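Putative tagatose-6-phosphate ketose/aldose isomerase (Escherichia coli, PDB 3C3J) is of unestablished function but belongs to the SIS family, carrying two SIS domains, each with a parallel five-stranded sheet, in one chain. Local coordinates at residues L107-R112 with A121-A126; S113-E118 with A143-Q148; H135-C140 with A156-M161. One frame throughout, in Å; residues are numbered along the deposited sequence.

Contact 1: residues L107-R112 with A121-A126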
# COMPACT_ATOMS: atom_id res chain seq x y z
N LEU A 107 11.79 -16.49 5.13
CA LEU A 107 11.33 -15.22 5.70
C LEU A 107 12.52 -14.32 5.97
O LEU A 107 13.41 -14.66 6.77
CB LEU A 107 10.54 -15.43 7.00
CG LEU A 107 9.82 -14.21 7.58
CD1 LEU A 107 8.71 -13.72 6.60
CD2 LEU A 107 9.25 -14.53 8.98
N ILE A 108 12.54 -13.17 5.29
CA ILE A 108 13.59 -12.17 5.48
C ILE A 108 13.04 -11.11 6.44
O ILE A 108 12.13 -10.36 6.10
CB ILE A 108 14.02 -11.56 4.15
CG1 ILE A 108 14.51 -12.65 3.20
CG2 ILE A 108 15.15 -10.52 4.38
CD1 ILE A 108 14.44 -12.24 1.77
N SER A 109 13.53 -11.12 7.67
CA SER A 109 12.96 -10.28 8.74
C SER A 109 13.90 -9.10 8.96
O SER A 109 15.04 -9.28 9.33
CB SER A 109 12.83 -11.08 10.04
OG SER A 109 11.75 -12.03 10.01
N PHE A 110 13.41 -7.88 8.71
CA PHE A 110 14.12 -6.66 9.03
C PHE A 110 13.75 -6.14 10.41
O PHE A 110 12.58 -6.03 10.74
CB PHE A 110 13.78 -5.59 7.98
CG PHE A 110 14.19 -5.95 6.60
CD1 PHE A 110 15.52 -5.96 6.24
CD2 PHE A 110 13.23 -6.29 5.64
CE1 PHE A 110 15.91 -6.28 4.96
CE2 PHE A 110 13.63 -6.63 4.33
CZ PHE A 110 14.96 -6.63 4.00
N GLY A 111 14.74 -5.80 11.22
CA GLY A 111 14.47 -5.13 12.50
C GLY A 111 15.71 -4.43 13.01
O GLY A 111 16.79 -5.04 13.12
N ARG A 112 15.58 -3.15 13.30
CA ARG A 112 16.67 -2.36 13.87
C ARG A 112 17.09 -2.95 15.22
O ARG A 112 18.23 -3.37 15.39
CB ARG A 112 16.26 -0.89 13.98
CG ARG A 112 17.28 -0.05 14.75
CD ARG A 112 16.89 1.38 14.95
NE ARG A 112 15.49 1.63 15.28
CZ ARG A 112 15.00 2.85 15.53
NH1 ARG A 112 15.80 3.90 15.60
NH2 ARG A 112 13.70 3.01 15.76
N ALA A 121 7.16 -12.24 16.93
CA ALA A 121 5.87 -12.88 16.68
C ALA A 121 5.74 -13.35 15.22
O ALA A 121 5.27 -14.45 15.00
CB ALA A 121 4.74 -11.95 17.06
N ALA A 122 6.18 -12.55 14.25
CA ALA A 122 6.12 -12.96 12.84
C ALA A 122 6.97 -14.22 12.55
O ALA A 122 6.55 -15.13 11.82
CB ALA A 122 6.49 -11.80 11.91
N VAL A 123 8.16 -14.27 13.15
CA VAL A 123 9.04 -15.43 13.03
C VAL A 123 8.34 -16.69 13.58
O VAL A 123 8.32 -17.75 12.92
CB VAL A 123 10.42 -15.16 13.72
CG1 VAL A 123 11.24 -16.46 13.87
CG2 VAL A 123 11.23 -14.12 12.93
N GLU A 124 7.77 -16.57 14.77
CA GLU A 124 7.12 -17.71 15.45
C GLU A 124 5.91 -18.19 14.65
O GLU A 124 5.70 -19.39 14.49
CB GLU A 124 6.67 -17.30 16.87
CG GLU A 124 7.83 -16.98 17.86
CD GLU A 124 7.34 -16.35 19.21
OE1 GLU A 124 6.18 -15.84 19.28
OE2 GLU A 124 8.11 -16.33 20.21
N LEU A 125 5.13 -17.23 14.14
CA LEU A 125 3.95 -17.56 13.35
C LEU A 125 4.33 -18.26 12.03
O LEU A 125 3.70 -19.26 11.66
CB LEU A 125 3.14 -16.29 13.11
CG LEU A 125 2.26 -15.80 14.26
CD1 LEU A 125 1.83 -14.33 13.99
CD2 LEU A 125 1.03 -16.72 14.42
N ALA A 126 5.40 -17.80 11.39
CA ALA A 126 5.87 -18.41 10.15
C ALA A 126 6.29 -19.85 10.43
O ALA A 126 5.88 -20.77 9.70
CB ALA A 126 6.99 -17.59 9.52
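Leu107 meets the helix through one methyl, CD2, which rests 3.8 Å from CB of Ala126 and 4.0 Å from the carbonyl O of Ala122. CG stands anti to the backbone N of Leu107 (chi1 -170°), the first step in taking the branch across to the helix. The same methyl is looser against Val123, 4.4 Å from its CG2. That CG2 leans instead on the next residue of the strand that faces the helix, lying 3.6 Å from OG of Ser109. With CG1 anti to the backbone N of Val123 (chi1 168°), CG2 sits beside that N, and it is CG2 that meets Ser109. No hydrogen bond crosses between the segments. The carbonyl near the leucine methyl is already used within the helix, since Ala126 N donates to Ala122 O at 2.9 Å.

Further out, the alternation of strand 105-111 decides who takes part: Leu107 and Ser109 face helix 117-129, while Ile108 and Phe110 pack on helix 174-187 behind the sheet. His135 of the next strand touches both Leu107 and Val123. On the far side of the helix, Leu125 packs on Tyr287 of the second subunit.

Strand and helix segments run nearly antiparallel, at 168°, with their axes 10.0 Å apart at closest approach. This is the first half of a beta-alpha-beta unit completed by strand 133-139. The contact is thus mostly apolar and rather small, 144 Å² in all, and the alanines let the helix backbone come close to the leucine; cohesion here comes from van der Waals packing of a few methyls rather than from directed bonds.

Contact 2: residues S113-E118 with A143-Q148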
# COMPACT_ATOMS: atom_id res chain seq x y z
N SER A 113 16.16 -3.05 16.17
CA SER A 113 16.47 -3.60 17.49
C SER A 113 16.46 -5.12 17.55
O SER A 113 17.10 -5.70 18.41
CB SER A 113 15.48 -3.07 18.54
OG SER A 113 14.20 -3.70 18.42
N GLY A 114 15.68 -5.75 16.67
CA GLY A 114 15.49 -7.19 16.67
C GLY A 114 14.58 -7.64 17.81
O GLY A 114 14.38 -8.84 18.02
N ASN A 115 14.03 -6.66 18.52
CA ASN A 115 13.24 -6.90 19.71
C ASN A 115 11.77 -6.45 19.60
O ASN A 115 10.99 -6.66 20.53
CB ASN A 115 13.89 -6.16 20.90
CG ASN A 115 15.17 -6.80 21.39
OD1 ASN A 115 16.07 -6.07 21.84
ND2 ASN A 115 15.28 -8.12 21.32
N SER A 116 11.39 -5.83 18.49
CA SER A 116 9.98 -5.48 18.21
C SER A 116 9.13 -6.73 18.45
O SER A 116 9.43 -7.79 17.87
CB SER A 116 9.83 -5.03 16.77
OG SER A 116 8.52 -5.25 16.29
N PRO A 117 8.10 -6.64 19.35
CA PRO A 117 7.28 -7.82 19.57
C PRO A 117 6.74 -8.41 18.26
O PRO A 117 6.64 -9.62 18.14
CB PRO A 117 6.13 -7.29 20.43
CG PRO A 117 6.72 -6.13 21.17
CD PRO A 117 7.66 -5.51 20.17
N GLU A 118 6.40 -7.57 17.29
CA GLU A 118 5.89 -8.06 16.01
C GLU A 118 6.94 -8.81 15.22
O GLU A 118 6.61 -9.76 14.51
CB GLU A 118 5.34 -6.91 15.17
CG GLU A 118 4.23 -6.19 15.88
CD GLU A 118 4.68 -4.85 16.42
OE1 GLU A 118 5.77 -4.72 17.07
OE2 GLU A 118 3.89 -3.93 16.18
N ALA A 143 22.45 -8.36 20.12
CA ALA A 143 21.82 -8.91 21.32
C ALA A 143 20.29 -9.08 21.17
O ALA A 143 19.65 -9.60 22.08
CB ALA A 143 22.15 -8.04 22.51
N GLY A 144 19.71 -8.64 20.05
CA GLY A 144 18.28 -8.76 19.85
C GLY A 144 17.84 -10.17 19.58
O GLY A 144 18.60 -11.00 19.12
N ALA A 145 16.56 -10.42 19.86
CA ALA A 145 15.90 -11.70 19.64
C ALA A 145 16.04 -12.20 18.21
O ALA A 145 16.37 -13.37 18.01
CB ALA A 145 14.42 -11.55 20.01
N LEU A 146 15.82 -11.34 17.20
CA LEU A 146 15.95 -11.78 15.82
C LEU A 146 17.31 -12.43 15.58
O LEU A 146 17.39 -13.54 15.02
CB LEU A 146 15.77 -10.62 14.81
CG LEU A 146 14.39 -10.16 14.39
CD1 LEU A 146 14.50 -8.99 13.33
CD2 LEU A 146 13.52 -11.32 13.91
N TYR A 147 18.37 -11.73 16.00
CA TYR A 147 19.71 -12.23 15.76
C TYR A 147 19.96 -13.51 16.59
O TYR A 147 20.38 -14.52 16.08
CB TYR A 147 20.78 -11.16 16.07
CG TYR A 147 22.13 -11.53 15.52
CD1 TYR A 147 22.37 -11.46 14.16
CD2 TYR A 147 23.15 -11.99 16.36
CE1 TYR A 147 23.59 -11.81 13.63
CE2 TYR A 147 24.39 -12.36 15.83
CZ TYR A 147 24.59 -12.26 14.47
OH TYR A 147 25.78 -12.60 13.90
N GLN A 148 19.68 -13.41 17.88
CA GLN A 148 19.98 -14.52 18.81
C GLN A 148 19.15 -15.79 18.52
O GLN A 148 19.70 -16.91 18.51
CB GLN A 148 19.81 -14.04 20.24
CG GLN A 148 20.91 -13.10 20.69
CD GLN A 148 22.29 -13.76 20.75
OE1 GLN A 148 22.42 -14.95 21.06
NE2 GLN A 148 23.31 -12.97 20.47
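Where the loop after strand 105-111 meets the N-terminal end of helix 145-151, Gly114 and Gly144 bring two backbones together, their CA atoms 4.5 Å apart. Gly144, at the N-cap, has no side chain. Leu146 N, in the first turn, donates to Gly114 O over 3.0 Å at an N-H...O angle of 157°, arriving in the carbonyl plane on a lone pair. CB of Ala145 lies alongside the same oxygen, at 3.4 Å. Leu146 closes over the glycine, with its CD1 3.9 Å from CA of Gly114. Nearby, CA of Gly144 makes a C-H...O contact of 3.6 Å with Ser113 O, which also accepts from Asn141 ND2.

The loop is shaped by its own serines. Ser113 OG accepts from Asn115 N, forming an ST turn around Gly114, whose phi is positive (74°). Ser116, at the N-cap of helix 117-129, donates from OG to Glu118 OE1 over 2.9 Å, meeting the carboxylate from above its plane, and the same OG caps Ser119 N through a weak hydrogen bond.

Two helix starts therefore lie close together here. A loop carbonyl occupies one N-H of the first turn of helix 145-151, and its partial negative charge would be expected to sit favourably at the positive end of that helix dipole.

Contact 3: residues H135-C140 with A156-M161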
# COMPACT_ATOMS: atom_id res chain seq x y z
N HIS A 135 14.76 -18.82 7.72
CA HIS A 135 14.85 -17.41 8.14
C HIS A 135 16.19 -16.79 7.82
O HIS A 135 17.25 -17.43 8.03
CB HIS A 135 14.62 -17.29 9.64
CG HIS A 135 13.25 -17.69 10.06
ND1 HIS A 135 12.96 -18.96 10.51
CD2 HIS A 135 12.09 -17.02 10.03
CE1 HIS A 135 11.67 -19.03 10.78
NE2 HIS A 135 11.11 -17.86 10.49
N LEU A 136 16.15 -15.55 7.32
CA LEU A 136 17.30 -14.69 7.17
C LEU A 136 16.98 -13.33 7.79
O LEU A 136 16.58 -12.40 7.09
CB LEU A 136 17.68 -14.53 5.70
CG LEU A 136 19.05 -13.86 5.43
CD1 LEU A 136 20.11 -14.92 5.29
CD2 LEU A 136 19.00 -12.99 4.17
N PRO A 137 17.12 -13.21 9.11
CA PRO A 137 16.99 -11.87 9.68
C PRO A 137 18.13 -10.94 9.28
O PRO A 137 19.29 -11.36 9.19
CB PRO A 137 17.00 -12.12 11.19
CG PRO A 137 16.89 -13.61 11.34
CD PRO A 137 17.40 -14.23 10.13
N ILE A 138 17.77 -9.69 8.99
CA ILE A 138 18.74 -8.64 8.68
C ILE A 138 18.46 -7.57 9.73
O ILE A 138 17.38 -6.94 9.73
CB ILE A 138 18.57 -8.12 7.24
CG1 ILE A 138 18.80 -9.27 6.25
CG2 ILE A 138 19.52 -6.95 6.94
CD1 ILE A 138 18.65 -8.93 4.72
N THR A 139 19.41 -7.40 10.63
CA THR A 139 19.17 -6.69 11.88
C THR A 139 20.40 -5.89 12.37
O THR A 139 21.54 -6.23 12.06
CB THR A 139 18.66 -7.70 12.97
OG1 THR A 139 18.32 -7.01 14.18
CG2 THR A 139 19.70 -8.79 13.26
N CYS A 140 20.14 -4.84 13.15
CA CYS A 140 21.19 -3.94 13.62
C CYS A 140 21.64 -4.16 15.08
O CYS A 140 22.51 -3.44 15.55
CB CYS A 140 20.77 -2.47 13.41
SG CYS A 140 20.25 -2.10 11.69
N ALA A 156 18.00 -21.01 10.08
CA ALA A 156 18.15 -19.55 10.08
C ALA A 156 19.59 -19.14 9.89
O ALA A 156 20.51 -19.86 10.32
CB ALA A 156 17.62 -18.98 11.36
N PHE A 157 19.80 -18.01 9.23
CA PHE A 157 21.12 -17.42 9.05
C PHE A 157 20.92 -15.92 9.22
O PHE A 157 20.24 -15.31 8.42
CB PHE A 157 21.67 -17.72 7.66
CG PHE A 157 23.09 -17.23 7.43
CD1 PHE A 157 24.14 -18.14 7.38
CD2 PHE A 157 23.36 -15.88 7.24
CE1 PHE A 157 25.45 -17.70 7.16
CE2 PHE A 157 24.66 -15.44 7.04
CZ PHE A 157 25.71 -16.35 6.99
N ALA A 158 21.52 -15.34 10.24
CA ALA A 158 21.29 -13.94 10.55
C ALA A 158 22.45 -13.10 10.07
O ALA A 158 23.62 -13.48 10.18
CB ALA A 158 21.11 -13.73 12.01
N LEU A 159 22.09 -11.95 9.53
CA LEU A 159 23.06 -11.00 9.03
C LEU A 159 23.00 -9.73 9.89
O LEU A 159 21.98 -9.05 9.97
CB LEU A 159 22.77 -10.74 7.57
CG LEU A 159 23.66 -9.85 6.75
CD1 LEU A 159 25.12 -10.33 6.82
CD2 LEU A 159 23.07 -9.89 5.31
N LEU A 160 24.12 -9.43 10.52
CA LEU A 160 24.23 -8.27 11.40
C LEU A 160 24.72 -7.04 10.63
O LEU A 160 25.71 -7.12 9.89
CB LEU A 160 25.20 -8.61 12.53
CG LEU A 160 25.27 -7.64 13.71
CD1 LEU A 160 23.93 -7.52 14.44
CD2 LEU A 160 26.41 -8.09 14.67
N MSE A 161 24.06 -5.90 10.84
CA MSE A 161 24.44 -4.66 10.15
C MSE A 161 25.59 -4.02 10.95
O MSE A 161 25.81 -4.41 12.11
CB MSE A 161 23.25 -3.70 10.08
CG MSE A 161 22.08 -4.21 9.29
SE MSE A 161 22.53 -4.57 7.42
CE MSE A 161 23.07 -6.48 7.46
O HOH W 1 25.24 -4.07 14.79
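Residues 135-140 and 156-161 run side by side in the same direction, 20° apart, as parallel neighbours joined by four backbone hydrogen bonds. Leu159 stands at the middle of the ladder: its N donates to Pro137 O at 2.9 Å, and its O accepts from Thr139 N at 3.1 Å. Phe157 N donates to His135 O, and Met161 N to Thr139 O. Beyond the last rung a water donates to both Cys140 O and Met161 O.

The Leu136 side chain runs beside that of Phe157 in the same direction, its CD1 3.9 Å from CD2 of the Phe157 ring. Selenomethionine Met161 bends at its second and third torsions; its CE settles 3.6 Å from CG2 of Ile138, and its CG 3.7 Å from SG of Cys140. Thr139 OG1 hydrogen-bonds to Gly111 O of the next strand. Outside the pair, Phe157 and Leu159 pack on helix 23-49.

One rung is missing. Pro137 has no N-H, and its CD lies 3.5 Å from Phe157 O. That buried oxygen has no hydrogen-bond partner in the model and is met by carbons: Leu136 CD1 at 3.2 Å, and Leu136 CA in a C-H...O contact (3.3 Å), a weak substitute and a probable cost where the proline interrupts the ladder.

How the contacts relate
All three contacts belong to one run of chain in the first SIS domain, their centres only 9 to 10 Å apart. Contacts 1 and 3 share a sheet: strands 105-111 and 133-139 are neighbours, tied where Ser109 O lies 2.8 Å from Ile138 N, a probable hydrogen bond. Leu146 links contact 2 to contact 1, its CD2 lying 3.7 Å from Val123 CG2, while Tyr147 links it to contact 3 with CD1 3.4 Å from Ala158 CB. Contact 1 thus packs helix 117-129 on the sheet, contact 3 adds the edge strand 159-160, and contact 2 joins the starts of helices 117-129 and 145-151 at the carboxyl ends of the strands.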